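Local coordinates for protein predicted ATPase involved in replication control, Cdc46/Mcm family (Methanopyrus kandleri AV19, PDB 3F8T) that probably binds ATP and single-stranded DNA and belongs to the MCM family of replicative helicases, which unwind DNA during replication, at residues A67-T72 and P102-R106; R107-I111 and T141-V146; L159-L164 and E176-P182; T277-A281 and A293-V297. The protein carries 2 engineered substitutions. All coordinates share one frame; numbering follows the deposited sequence.

Interaction 1: A67-T72 and P102-R106; sequences ASWIAT and PHRFR
With CG turned opposite its own carbonyl carbon (chi1 -61°), Phe105 holds its ring out from a short 3-10 turn and lays one face on Ala71 of helix 64-72. A compact turn thus carries an aromatic ring to an alanine on a helix; here helix 64-72 of the MCM N-terminal domain meets the loop that leads from strand 96-99 to strand 118-130. Ala71 CB stands 3.5 Å from the centroid of the Phe105 ring and only 5° off its normal, a CH-pi contact centred on the face. The opposite face is met by Arg104, whose CG lies between its backbone N and carbonyl carbon (chi1 61°) and whose chain bends at chi3; this brings NE over the rim of the ring. The ring is therefore clasped between a methyl and a guanidinium.

At the ring edge, Thr72 OG1 lies 3.3 Å from Phe105 CZ, near the plane, and Ser68 OG is 3.8 Å from Phe105 CE1. Pro102 extends the apolar patch, its CG 4.2 Å from Ala67 CB, while its carbonyl O accepts the 3.0 Å bond from Phe105 N that closes the turn. The helix faces other neighbours too: Trp69 and Ile70 pack against helix 30-37. Strand 118-130 ties both partners together, since Ala71 bonds to Leu118 and Phe105 to Ser120 through their backbones. Ser68 O, 3.6 Å from Phe105 CZ, is itself gripped twice, by Thr72 N at 2.9 Å and by Thr72 OG1 at 3.2 Å from above the carbonyl plane.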
loop_
_atom_site.group_PDB
_atom_site.type_symbol
_atom_site.label_atom_id
_atom_site.label_comp_id
_atom_site.label_asym_id
_atom_site.label_seq_id
_atom_site.Cartn_x
_atom_site.Cartn_y
_atom_site.Cartn_z
ATOM N N ALA A 67 17.966 26.880 12.027
ATOM C CA ALA A 67 17.608 25.660 11.307
ATOM C C ALA A 67 16.453 25.976 10.348
ATOM O O ALA A 67 16.473 25.631 9.167
ATOM C CB ALA A 67 17.211 24.546 12.312
ATOM N N SER A 68 15.455 26.663 10.878
ATOM C CA SER A 68 14.294 27.079 10.118
ATOM C C SER A 68 14.668 28.008 8.956
ATOM O O SER A 68 14.198 27.817 7.835
ATOM C CB SER A 68 13.310 27.769 11.060
ATOM O OG SER A 68 12.126 28.079 10.370
ATOM N N TRP A 69 15.517 29.000 9.219
ATOM C CA TRP A 69 15.945 29.959 8.193
ATOM C C TRP A 69 16.670 29.227 7.064
ATOM O O TRP A 69 16.481 29.525 5.877
ATOM C CB TRP A 69 16.884 31.002 8.806
ATOM C CG TRP A 69 17.184 32.156 7.875
ATOM C CD1 TRP A 69 16.506 33.347 7.801
ATOM C CD2 TRP A 69 18.222 32.222 6.896
ATOM N NE1 TRP A 69 17.068 34.156 6.832
ATOM C CE2 TRP A 69 18.123 33.491 6.261
ATOM C CE3 TRP A 69 19.242 31.345 6.498
ATOM C CZ2 TRP A 69 18.992 33.888 5.237
ATOM C CZ3 TRP A 69 20.110 31.737 5.486
ATOM C CH2 TRP A 69 19.981 33.008 4.866
ATOM N N ILE A 70 17.517 28.274 7.449
ATOM C CA ILE A 70 18.303 27.520 6.482
ATOM C C ILE A 70 17.391 26.702 5.569
ATOM O O ILE A 70 17.561 26.724 4.348
ATOM C CB ILE A 70 19.374 26.633 7.175
ATOM C CG1 ILE A 70 20.476 27.518 7.769
ATOM C CG2 ILE A 70 19.981 25.646 6.175
ATOM C CD1 ILE A 70 21.484 26.772 8.652
ATOM N N ALA A 71 16.409 26.019 6.160
ATOM C CA ALA A 71 15.446 25.231 5.385
ATOM C C ALA A 71 14.683 26.144 4.431
ATOM O O ALA A 71 14.554 25.838 3.252
ATOM C CB ALA A 71 14.488 24.468 6.304
ATOM N N THR A 72 14.205 27.281 4.937
ATOM C CA THR A 72 13.497 28.240 4.086
ATOM C C THR A 72 14.347 28.740 2.913
ATOM O O THR A 72 13.839 28.871 1.802
ATOM C CB THR A 72 12.911 29.406 4.927
ATOM O OG1 THR A 72 11.946 28.849 5.821
ATOM C CG2 THR A 72 12.205 30.461 4.031
ATOM N N PRO A 102 13.289 20.714 10.457
ATOM C CA PRO A 102 12.204 21.111 11.359
ATOM C C PRO A 102 10.862 20.543 10.883
ATOM O O PRO A 102 10.626 20.397 9.675
ATOM C CB PRO A 102 12.211 22.635 11.273
ATOM C CG PRO A 102 13.616 22.982 10.933
ATOM C CD PRO A 102 14.078 21.875 10.003
ATOM N N HIS A 103 9.996 20.230 11.842
ATOM C CA HIS A 103 8.796 19.437 11.586
ATOM C C HIS A 103 7.874 20.005 10.504
ATOM O O HIS A 103 7.281 19.243 9.731
ATOM C CB HIS A 103 8.027 19.188 12.889
ATOM C CG HIS A 103 6.890 18.225 12.735
ATOM N ND1 HIS A 103 7.067 16.857 12.739
ATOM C CD2 HIS A 103 5.565 18.432 12.548
ATOM C CE1 HIS A 103 5.898 16.262 12.576
ATOM N NE2 HIS A 103 4.970 17.195 12.458
ATOM N N ARG A 104 7.783 21.331 10.429
ATOM C CA ARG A 104 6.906 21.995 9.460
ATOM C C ARG A 104 7.361 21.854 8.002
ATOM O O ARG A 104 6.571 22.093 7.083
ATOM C CB ARG A 104 6.703 23.476 9.818
ATOM C CG ARG A 104 7.967 24.289 9.818
ATOM C CD ARG A 104 7.713 25.789 9.804
ATOM N NE ARG A 104 7.442 26.294 8.459
ATOM C CZ ARG A 104 7.845 27.480 8.010
ATOM N NH1 ARG A 104 8.565 28.281 8.789
ATOM N NH2 ARG A 104 7.548 27.860 6.770
ATOM N N PHE A 105 8.623 21.473 7.789
ATOM C CA PHE A 105 9.149 21.289 6.429
ATOM C C PHE A 105 9.019 19.834 5.945
ATOM O O PHE A 105 9.399 19.510 4.810
ATOM C CB PHE A 105 10.612 21.750 6.333
ATOM C CG PHE A 105 10.812 23.215 6.644
ATOM C CD1 PHE A 105 11.029 23.636 7.952
ATOM C CD2 PHE A 105 10.789 24.167 5.629
ATOM C CE1 PHE A 105 11.212 25.003 8.246
ATOM C CE2 PHE A 105 10.972 25.524 5.913
ATOM C CZ PHE A 105 11.186 25.932 7.229
ATOM N N ARG A 106 8.488 18.968 6.803
ATOM C CA ARG A 106 8.371 17.532 6.484
ATOM C C ARG A 106 6.968 17.165 6.002
ATOM O O ARG A 106 5.974 17.710 6.494
ATOM C CB ARG A 106 8.726 16.667 7.698
ATOM C CG ARG A 106 10.121 16.889 8.262
ATOM C CD ARG A 106 10.510 15.759 9.204
ATOM N NE ARG A 106 11.533 16.175 10.160
ATOM C CZ ARG A 106 12.327 15.341 10.831
ATOM N NH1 ARG A 106 12.234 14.023 10.648
ATOM N NH2 ARG A 106 13.232 15.824 11.682
#

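Interaction 2: R107-I111 and T141-V146; sequences RVERI and TGSELV
Glu144 OE2 is gripped by two donors: Ile111 N, at 2.9 Å, meets its syn lone pair, and a water donates to it at 2.6 Å. That water also donates to Val108 O, at 2.9 Å, and accepts from Thr141 OG1, at 2.6 Å, so one solvent molecule joins the loop 107-111 to the turn between strands 134-140 and 145-149. It is a worked case of a side-chain carboxylate accepting a backbone N-H from an irregular loop. The position of Glu144 CG between its backbone N and carbonyl carbon (chi1 70°), with an extended chain beyond, carries the carboxylate across.

Arg110 adds charge without a directed bond: its NE is 4.0 Å from Glu144 OE1, which lies well out of the guanidinium plane, while Arg110 CD touches the same oxygen at 3.3 Å. The nearby positive charge and the donors may help keep the carboxylate ionised. Ser143 CB sits at the guanidinium edge, 3.7 Å from Arg110 NH2. With an alanine in place of Glu144 the carboxylate is gone, which would probably leave Ile111 N without its acceptor, the water without one of its three partners and the loop less firmly held.

On the buried side, Ile111 CD1 and Val146 CG1 meet tip to tip at 3.9 Å. Ile111, Thr141 and Val146 all rest on Ile121, which places the contact over strand 118-130 of the OB fold, with Val146 also hydrogen-bonded through the backbone to Val139 of strand 134-140.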
loop_
_atom_site.group_PDB
_atom_site.type_symbol
_atom_site.label_atom_id
_atom_site.label_comp_id
_atom_site.label_asym_id
_atom_site.label_seq_id
_atom_site.Cartn_x
_atom_site.Cartn_y
_atom_site.Cartn_z
ATOM N N ARG A 107 6.901 16.230 5.053
ATOM C CA ARG A 107 5.636 15.740 4.497
ATOM C C ARG A 107 4.715 16.874 4.059
ATOM O O ARG A 107 3.540 16.916 4.429
ATOM C CB ARG A 107 4.926 14.829 5.501
ATOM C CG ARG A 107 5.722 13.586 5.855
ATOM C CD ARG A 107 5.087 12.844 7.022
ATOM N NE ARG A 107 5.943 11.746 7.460
ATOM C CZ ARG A 107 6.836 11.827 8.447
ATOM N NH1 ARG A 107 6.996 12.959 9.135
ATOM N NH2 ARG A 107 7.570 10.761 8.748
ATOM N N VAL A 108 5.277 17.790 3.278
ATOM C CA VAL A 108 4.584 18.977 2.795
ATOM C C VAL A 108 3.451 18.586 1.842
ATOM O O VAL A 108 3.649 17.842 0.881
ATOM C CB VAL A 108 5.578 19.962 2.117
ATOM C CG1 VAL A 108 4.852 21.001 1.286
ATOM C CG2 VAL A 108 6.454 20.640 3.168
ATOM N N GLU A 109 2.260 19.096 2.132
ATOM C CA GLU A 109 1.071 18.755 1.368
ATOM C C GLU A 109 0.867 19.631 0.134
ATOM O O GLU A 109 0.159 19.231 -0.795
ATOM C CB GLU A 109 -0.156 18.783 2.286
ATOM C CG GLU A 109 -0.089 17.736 3.394
ATOM C CD GLU A 109 -1.363 17.657 4.220
ATOM O OE1 GLU A 109 -2.428 18.089 3.722
ATOM O OE2 GLU A 109 -1.292 17.154 5.366
ATOM N N ARG A 110 1.482 20.819 0.130
ATOM C CA ARG A 110 1.413 21.763 -0.993
ATOM C C ARG A 110 2.788 22.379 -1.246
ATOM O O ARG A 110 3.214 23.241 -0.496
ATOM C CB ARG A 110 0.388 22.882 -0.720
ATOM C CG ARG A 110 -1.071 22.444 -0.757
ATOM C CD ARG A 110 -1.420 21.777 -2.083
ATOM N NE ARG A 110 -2.655 21.000 -1.984
ATOM C CZ ARG A 110 -3.847 21.450 -2.358
ATOM N NH1 ARG A 110 -3.967 22.669 -2.872
ATOM N NH2 ARG A 110 -4.918 20.682 -2.224
ATOM N N ILE A 111 3.480 21.945 -2.298
ATOM C CA ILE A 111 4.899 22.332 -2.479
ATOM C C ILE A 111 5.144 23.725 -3.086
ATOM O O ILE A 111 6.189 24.330 -2.858
ATOM C CB ILE A 111 5.727 21.283 -3.280
ATOM C CG1 ILE A 111 5.310 21.245 -4.756
ATOM C CG2 ILE A 111 5.638 19.892 -2.628
ATOM C CD1 ILE A 111 6.498 21.067 -5.723
ATOM N N THR A 141 1.133 12.872 -3.304
ATOM C CA THR A 141 1.347 13.093 -1.866
ATOM C C THR A 141 0.032 13.116 -1.065
ATOM O O THR A 141 0.020 13.425 0.125
ATOM C CB THR A 141 2.142 14.387 -1.587
ATOM O OG1 THR A 141 1.424 15.503 -2.106
ATOM C CG2 THR A 141 3.511 14.344 -2.240
ATOM N N GLY A 142 -1.069 12.771 -1.717
ATOM C CA GLY A 142 -2.365 12.732 -1.034
ATOM C C GLY A 142 -3.312 13.770 -1.597
ATOM O O GLY A 142 -4.395 13.421 -2.067
ATOM N N SER A 143 -2.919 15.042 -1.561
ATOM C CA SER A 143 -3.780 16.107 -2.094
ATOM C C SER A 143 -3.339 16.647 -3.446
ATOM O O SER A 143 -4.122 17.313 -4.126
ATOM C CB SER A 143 -3.923 17.267 -1.100
ATOM O OG SER A 143 -4.107 16.783 0.217
ATOM N N GLU A 144 -2.099 16.360 -3.848
ATOM C CA GLU A 144 -1.578 16.870 -5.108
ATOM C C GLU A 144 -0.590 15.900 -5.740
ATOM O O GLU A 144 -0.093 14.991 -5.078
ATOM C CB GLU A 144 -0.909 18.236 -4.902
ATOM C CG GLU A 144 0.404 18.194 -4.116
ATOM C CD GLU A 144 1.064 19.552 -3.979
ATOM O OE1 GLU A 144 0.496 20.559 -4.467
ATOM O OE2 GLU A 144 2.150 19.619 -3.365
ATOM N N LEU A 145 -0.296 16.120 -7.014
ATOM C CA LEU A 145 0.742 15.368 -7.702
ATOM C C LEU A 145 1.970 16.264 -7.839
ATOM O O LEU A 145 1.859 17.414 -8.283
ATOM C CB LEU A 145 0.246 14.903 -9.065
ATOM C CG LEU A 145 -1.031 14.063 -9.067
ATOM C CD1 LEU A 145 -1.455 13.764 -10.510
ATOM C CD2 LEU A 145 -0.858 12.779 -8.256
ATOM N N VAL A 146 3.129 15.747 -7.442
ATOM C CA VAL A 146 4.352 16.549 -7.341
ATOM C C VAL A 146 5.378 16.077 -8.362
ATOM O O VAL A 146 5.690 14.893 -8.416
ATOM C CB VAL A 146 4.948 16.459 -5.911
ATOM C CG1 VAL A 146 6.300 17.180 -5.824
ATOM C CG2 VAL A 146 3.960 17.028 -4.895
HETATM O O HOH W 1 2.943 17.562 -1.899
#

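Interaction 3: L159-L164 and E176-P182; sequences LRVEIL and EVHKKDP
Glu176 opens the ladder with Leu164 as a hydrogen-bonded antiparallel pair, Leu164 N giving to Glu176 O at 2.9 Å and Glu176 N returning a bond to Leu164 O. Its carboxylate forms a salt bridge with Arg99 through OE2 and takes a weak bond from His178 NE2 on OE1. Val177, on the face that carries Val161 and Ile163, lies beside Ile163 (Val177 CG2 to Ile163 CG1 4.1 Å). His178 and Glu162 exchange a pair of bonds: His178 N reaches Glu162 O at 2.7 Å, the straightest of the ladder (169°), and Glu162 N returns one to His178 O at 2.8 Å. Lys179 crosses Leu159 at about a right angle, its CG 3.6 Å from Leu159 CD1.

Bent at chi2 (-65°), Lys180 turns its end toward Glu162, and its NZ forms a long salt bridge of 3.8 Å with Glu162 OE1; Glu162 OE2 is held by Ser120. Asp181 offers its carbonyl O to Arg160 NH2 at 3.2 Å, in the guanidinium plane. The extended chain of Arg160 also carries NH1 to a salt bridge with Glu122, and Pro182 O meets Arg160 CD at 3.5 Å. Replacing this arginine by alanine is likely to leave Asp181 O without this N-H donor and Glu122 without this salt-bridge partner.

Strand 160-168 thus pairs with 118-130 on one side and with 171-174 and 176-180 on the other, consistent with the fourth strand of an OB barrel lying between the first and fifth.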
loop_
_atom_site.group_PDB
_atom_site.type_symbol
_atom_site.label_atom_id
_atom_site.label_comp_id
_atom_site.label_asym_id
_atom_site.label_seq_id
_atom_site.Cartn_x
_atom_site.Cartn_y
_atom_site.Cartn_z
ATOM N N LEU A 159 5.742 2.562 -5.794
ATOM C CA LEU A 159 6.544 2.627 -4.572
ATOM C C LEU A 159 6.049 3.762 -3.689
ATOM O O LEU A 159 5.697 4.822 -4.193
ATOM C CB LEU A 159 8.027 2.858 -4.917
ATOM C CG LEU A 159 9.086 2.441 -3.899
ATOM C CD1 LEU A 159 9.035 0.924 -3.666
ATOM C CD2 LEU A 159 10.470 2.872 -4.415
ATOM N N ARG A 160 5.996 3.525 -2.380
ATOM C CA ARG A 160 5.796 4.606 -1.431
ATOM C C ARG A 160 7.150 5.122 -0.935
ATOM O O ARG A 160 7.988 4.357 -0.467
ATOM C CB ARG A 160 4.941 4.155 -0.255
ATOM C CG ARG A 160 4.486 5.287 0.619
ATOM C CD ARG A 160 3.286 4.866 1.468
ATOM N NE ARG A 160 3.039 5.857 2.507
ATOM C CZ ARG A 160 3.613 5.838 3.703
ATOM N NH1 ARG A 160 3.332 6.802 4.582
ATOM N NH2 ARG A 160 4.450 4.857 4.036
ATOM N N VAL A 161 7.342 6.433 -1.024
ATOM C CA VAL A 161 8.648 7.028 -0.775
ATOM C C VAL A 161 8.562 8.300 0.067
ATOM O O VAL A 161 7.542 8.992 0.061
ATOM C CB VAL A 161 9.379 7.331 -2.124
ATOM C CG1 VAL A 161 9.595 6.045 -2.911
ATOM C CG2 VAL A 161 8.584 8.342 -2.969
ATOM N N GLU A 162 9.620 8.577 0.828
ATOM C CA GLU A 162 9.855 9.924 1.319
ATOM C C GLU A 162 11.036 10.505 0.551
ATOM O O GLU A 162 12.099 9.865 0.424
ATOM C CB GLU A 162 10.097 9.980 2.834
ATOM C CG GLU A 162 10.144 11.429 3.371
ATOM C CD GLU A 162 10.083 11.545 4.896
ATOM O OE1 GLU A 162 10.454 10.575 5.594
ATOM O OE2 GLU A 162 9.680 12.630 5.399
ATOM N N ILE A 163 10.836 11.703 0.010
ATOM C CA ILE A 163 11.861 12.349 -0.808
ATOM C C ILE A 163 12.211 13.676 -0.186
ATOM O O ILE A 163 11.346 14.535 0.026
ATOM C CB ILE A 163 11.418 12.599 -2.276
ATOM C CG1 ILE A 163 10.962 11.305 -2.941
ATOM C CG2 ILE A 163 12.579 13.228 -3.116
ATOM C CD1 ILE A 163 10.541 11.467 -4.404
ATOM N N LEU A 164 13.491 13.838 0.103
ATOM C CA LEU A 164 14.007 15.100 0.577
ATOM C C LEU A 164 14.569 15.853 -0.616
ATOM O O LEU A 164 15.187 15.252 -1.496
ATOM C CB LEU A 164 15.096 14.829 1.591
ATOM C CG LEU A 164 15.090 15.760 2.782
ATOM C CD1 LEU A 164 15.098 14.923 4.057
ATOM C CD2 LEU A 164 16.309 16.643 2.693
ATOM N N GLU A 176 17.627 13.138 -1.610
ATOM C CA GLU A 176 17.612 11.723 -1.221
ATOM C C GLU A 176 16.205 11.137 -1.299
ATOM O O GLU A 176 15.212 11.862 -1.219
ATOM C CB GLU A 176 18.231 11.459 0.166
ATOM C CG GLU A 176 18.064 12.532 1.222
ATOM C CD GLU A 176 18.857 12.221 2.506
ATOM O OE1 GLU A 176 18.624 11.148 3.113
ATOM O OE2 GLU A 176 19.705 13.049 2.919
ATOM N N VAL A 177 16.153 9.815 -1.453
ATOM C CA VAL A 177 14.907 9.068 -1.606
ATOM C C VAL A 177 14.956 7.928 -0.593
ATOM O O VAL A 177 15.946 7.194 -0.550
ATOM C CB VAL A 177 14.750 8.516 -3.050
ATOM C CG1 VAL A 177 13.583 7.520 -3.138
ATOM C CG2 VAL A 177 14.543 9.653 -4.039
ATOM N N HIS A 178 13.927 7.840 0.251
ATOM C CA HIS A 178 13.800 6.765 1.228
ATOM C C HIS A 178 12.568 5.932 0.912
ATOM O O HIS A 178 11.458 6.451 0.915
ATOM C CB HIS A 178 13.701 7.329 2.642
ATOM C CG HIS A 178 14.904 8.119 3.065
ATOM N ND1 HIS A 178 16.116 7.532 3.356
ATOM C CD2 HIS A 178 15.077 9.449 3.246
ATOM C CE1 HIS A 178 16.987 8.467 3.696
ATOM N NE2 HIS A 178 16.381 9.639 3.637
ATOM N N LYS A 179 12.786 4.651 0.615
ATOM C CA LYS A 179 11.701 3.698 0.383
ATOM C C LYS A 179 10.939 3.508 1.691
ATOM O O LYS A 179 11.538 3.471 2.774
ATOM C CB LYS A 179 12.262 2.360 -0.126
ATOM C CG LYS A 179 11.237 1.480 -0.839
ATOM C CD LYS A 179 11.610 -0.021 -0.849
ATOM C CE LYS A 179 12.785 -0.335 -1.766
ATOM N NZ LYS A 179 12.882 -1.812 -2.053
ATOM N N LYS A 180 9.616 3.428 1.598
ATOM C CA LYS A 180 8.755 3.232 2.761
ATOM C C LYS A 180 7.912 1.973 2.557
ATOM O O LYS A 180 7.819 1.468 1.428
ATOM C CB LYS A 180 7.818 4.437 2.957
ATOM C CG LYS A 180 8.516 5.767 3.306
ATOM C CD LYS A 180 9.198 5.696 4.669
ATOM C CE LYS A 180 9.929 6.972 5.007
ATOM N NZ LYS A 180 10.632 6.827 6.319
ATOM N N ASP A 181 7.299 1.485 3.639
ATOM C CA ASP A 181 6.304 0.402 3.561
ATOM C C ASP A 181 5.173 0.878 2.649
ATOM O O ASP A 181 4.945 2.076 2.553
ATOM C CB ASP A 181 5.703 0.092 4.945
ATOM C CG ASP A 181 6.752 -0.296 5.991
ATOM O OD1 ASP A 181 7.807 -0.856 5.622
ATOM O OD2 ASP A 181 6.505 -0.042 7.201
ATOM N N PRO A 182 4.454 -0.048 1.981
ATOM C CA PRO A 182 3.353 0.390 1.115
ATOM C C PRO A 182 2.209 1.103 1.840
ATOM O O PRO A 182 1.451 1.840 1.211
ATOM C CB PRO A 182 2.842 -0.919 0.494
ATOM C CG PRO A 182 3.999 -1.877 0.614
ATOM C CD PRO A 182 4.636 -1.510 1.933
HETATM O O HOH W 2 6.592 0.887 -1.068
HETATM O O HOH W 3 12.588 9.480 5.232
#

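Interaction 4: T277-A281 and A293-V297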
loop_
_atom_site.group_PDB
_atom_site.type_symbol
_atom_site.label_atom_id
_atom_site.label_comp_id
_atom_site.label_asym_id
_atom_site.label_seq_id
_atom_site.Cartn_x
_atom_site.Cartn_y
_atom_site.Cartn_z
ATOM N N THR A 277 -4.292 -0.771 -19.805
ATOM C CA THR A 277 -3.150 -0.052 -19.276
ATOM C C THR A 277 -3.525 0.918 -18.134
ATOM O O THR A 277 -2.642 1.346 -17.394
ATOM C CB THR A 277 -2.305 0.611 -20.396
ATOM O OG1 THR A 277 -3.128 1.480 -21.173
ATOM C CG2 THR A 277 -1.729 -0.449 -21.312
ATOM N N ASP A 278 -4.814 1.236 -17.980
ATOM C CA ASP A 278 -5.300 1.957 -16.791
ATOM C C ASP A 278 -5.303 1.003 -15.575
ATOM O O ASP A 278 -5.322 1.452 -14.419
ATOM C CB ASP A 278 -6.758 2.464 -16.936
ATOM C CG ASP A 278 -6.981 3.501 -18.048
ATOM O OD1 ASP A 278 -6.118 4.370 -18.303
ATOM O OD2 ASP A 278 -8.105 3.467 -18.631
ATOM N N LEU A 279 -5.340 -0.303 -15.840
ATOM C CA LEU A 279 -5.394 -1.314 -14.779
ATOM C C LEU A 279 -4.005 -1.816 -14.377
ATOM O O LEU A 279 -3.754 -2.090 -13.204
ATOM C CB LEU A 279 -6.278 -2.503 -15.212
ATOM C CG LEU A 279 -6.410 -3.715 -14.279
ATOM C CD1 LEU A 279 -7.053 -3.316 -12.922
ATOM C CD2 LEU A 279 -7.209 -4.816 -14.976
ATOM N N THR A 280 -3.110 -1.948 -15.347
ATOM C CA THR A 280 -1.782 -2.478 -15.088
ATOM C C THR A 280 -0.760 -1.333 -15.028
ATOM O O THR A 280 -0.451 -0.813 -13.947
ATOM C CB THR A 280 -1.395 -3.556 -16.147
ATOM O OG1 THR A 280 -1.508 -2.995 -17.456
ATOM C CG2 THR A 280 -2.346 -4.736 -16.061
ATOM N N ALA A 281 -0.264 -0.930 -16.197
ATOM C CA ALA A 281 0.704 0.140 -16.323
ATOM C C ALA A 281 0.833 0.437 -17.810
ATOM O O ALA A 281 0.464 -0.391 -18.635
ATOM C CB ALA A 281 2.060 -0.287 -15.737
ATOM N N ALA A 293 1.965 4.084 -13.566
ATOM C CA ALA A 293 1.271 3.053 -12.816
ATOM C C ALA A 293 -0.215 3.099 -13.119
ATOM O O ALA A 293 -0.816 4.169 -13.087
ATOM C CB ALA A 293 1.481 3.251 -11.340
ATOM N N GLY A 294 -0.784 1.925 -13.374
ATOM C CA GLY A 294 -2.233 1.731 -13.407
ATOM C C GLY A 294 -2.747 1.327 -12.036
ATOM O O GLY A 294 -1.988 1.251 -11.067
ATOM N N ALA A 295 -4.046 1.049 -11.964
ATOM C CA ALA A 295 -4.737 0.852 -10.690
ATOM C C ALA A 295 -4.144 -0.211 -9.780
ATOM O O ALA A 295 -4.041 0.020 -8.586
ATOM C CB ALA A 295 -6.229 0.568 -10.928
ATOM N N ALA A 296 -3.812 -1.382 -10.323
ATOM C CA ALA A 296 -3.356 -2.501 -9.491
ATOM C C ALA A 296 -2.023 -2.171 -8.801
ATOM O O ALA A 296 -1.795 -2.523 -7.639
ATOM C CB ALA A 296 -3.237 -3.761 -10.308
ATOM N N VAL A 297 -1.156 -1.482 -9.542
ATOM C CA VAL A 297 0.128 -0.980 -9.037
ATOM C C VAL A 297 -0.086 0.113 -7.978
ATOM O O VAL A 297 0.557 0.105 -6.927
ATOM C CB VAL A 297 1.023 -0.492 -10.224
ATOM C CG1 VAL A 297 2.340 0.096 -9.729
ATOM C CG2 VAL A 297 1.305 -1.675 -11.155
#
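Val297 and Ala296 turn their side chains toward the preceding helix end, where they meet not other side chains but the carbonyl oxygens of Thr280 and Leu279. The setting is a helix broken by a beta-hairpin: helix 276-279 ends, strands 281-285 and 289-293 make the excursion, and helix 295-298 takes over. This is consistent with the helix-2 insert of the MCM ATPase domain, and it illustrates how the end of an interrupted helix can still be hydrogen-bonded by the helix that follows.

The end carbonyls of the first helix are collected by the first N-H groups of the second. Ala295 N gives to Asp278 O at 2.8 Å, and Ala296 N to Leu279 O at 3.0 Å, the straighter bond at 167°. The methyls ride on the same oxygens: Ala295 CB is 3.7 Å from Asp278 O, and Ala296 CB is 3.4 Å from Leu279 O. Leu279 starts out away from the partner, yet its bend at chi2 (62°) brings CD1 back to 4.4 Å from Ala295 CB.

Gly294 sits at the N-cap, backed so closely onto the helix end that a CB would clash with Thr280 O and Asp278 O. Thr280, Ala296 and Val297 all pack on Val329, while Leu279 leans on helix 314-326, so the junction is buried within the P-loop domain. In Val297, chi1 of 177° sends CG1 opposite the N and CG2 opposite the carbonyl carbon, which puts CG2 3.4 Å from Thr280 O, the oxygen that also receives Gly294 N at 2.8 Å from above the carbonyl plane.

Interaction 4 is the buried contact and interaction 3 the surface one; interactions 1 and 2 are partly buried. Their chemistry follows their place. Interaction 1 joins a helix to a turn by ring and methyl packing, with no hydrogen bond across it; interaction 2, adjoining it in sequence, uses a carboxylate and a water; interaction 3 is a backbone ladder with charged side chains mostly on the face of Arg160 and Glu162; interaction 4 is main-chain bonding between helix ends. Interactions 2 and 3 share the OB-fold sheet, about 14 Å between centres, and touch where Arg107 CG comes 4.1 Å from Glu162 OE2. Interaction 4 lies in the ATPase domain, about 36 Å centre to centre from interaction 1.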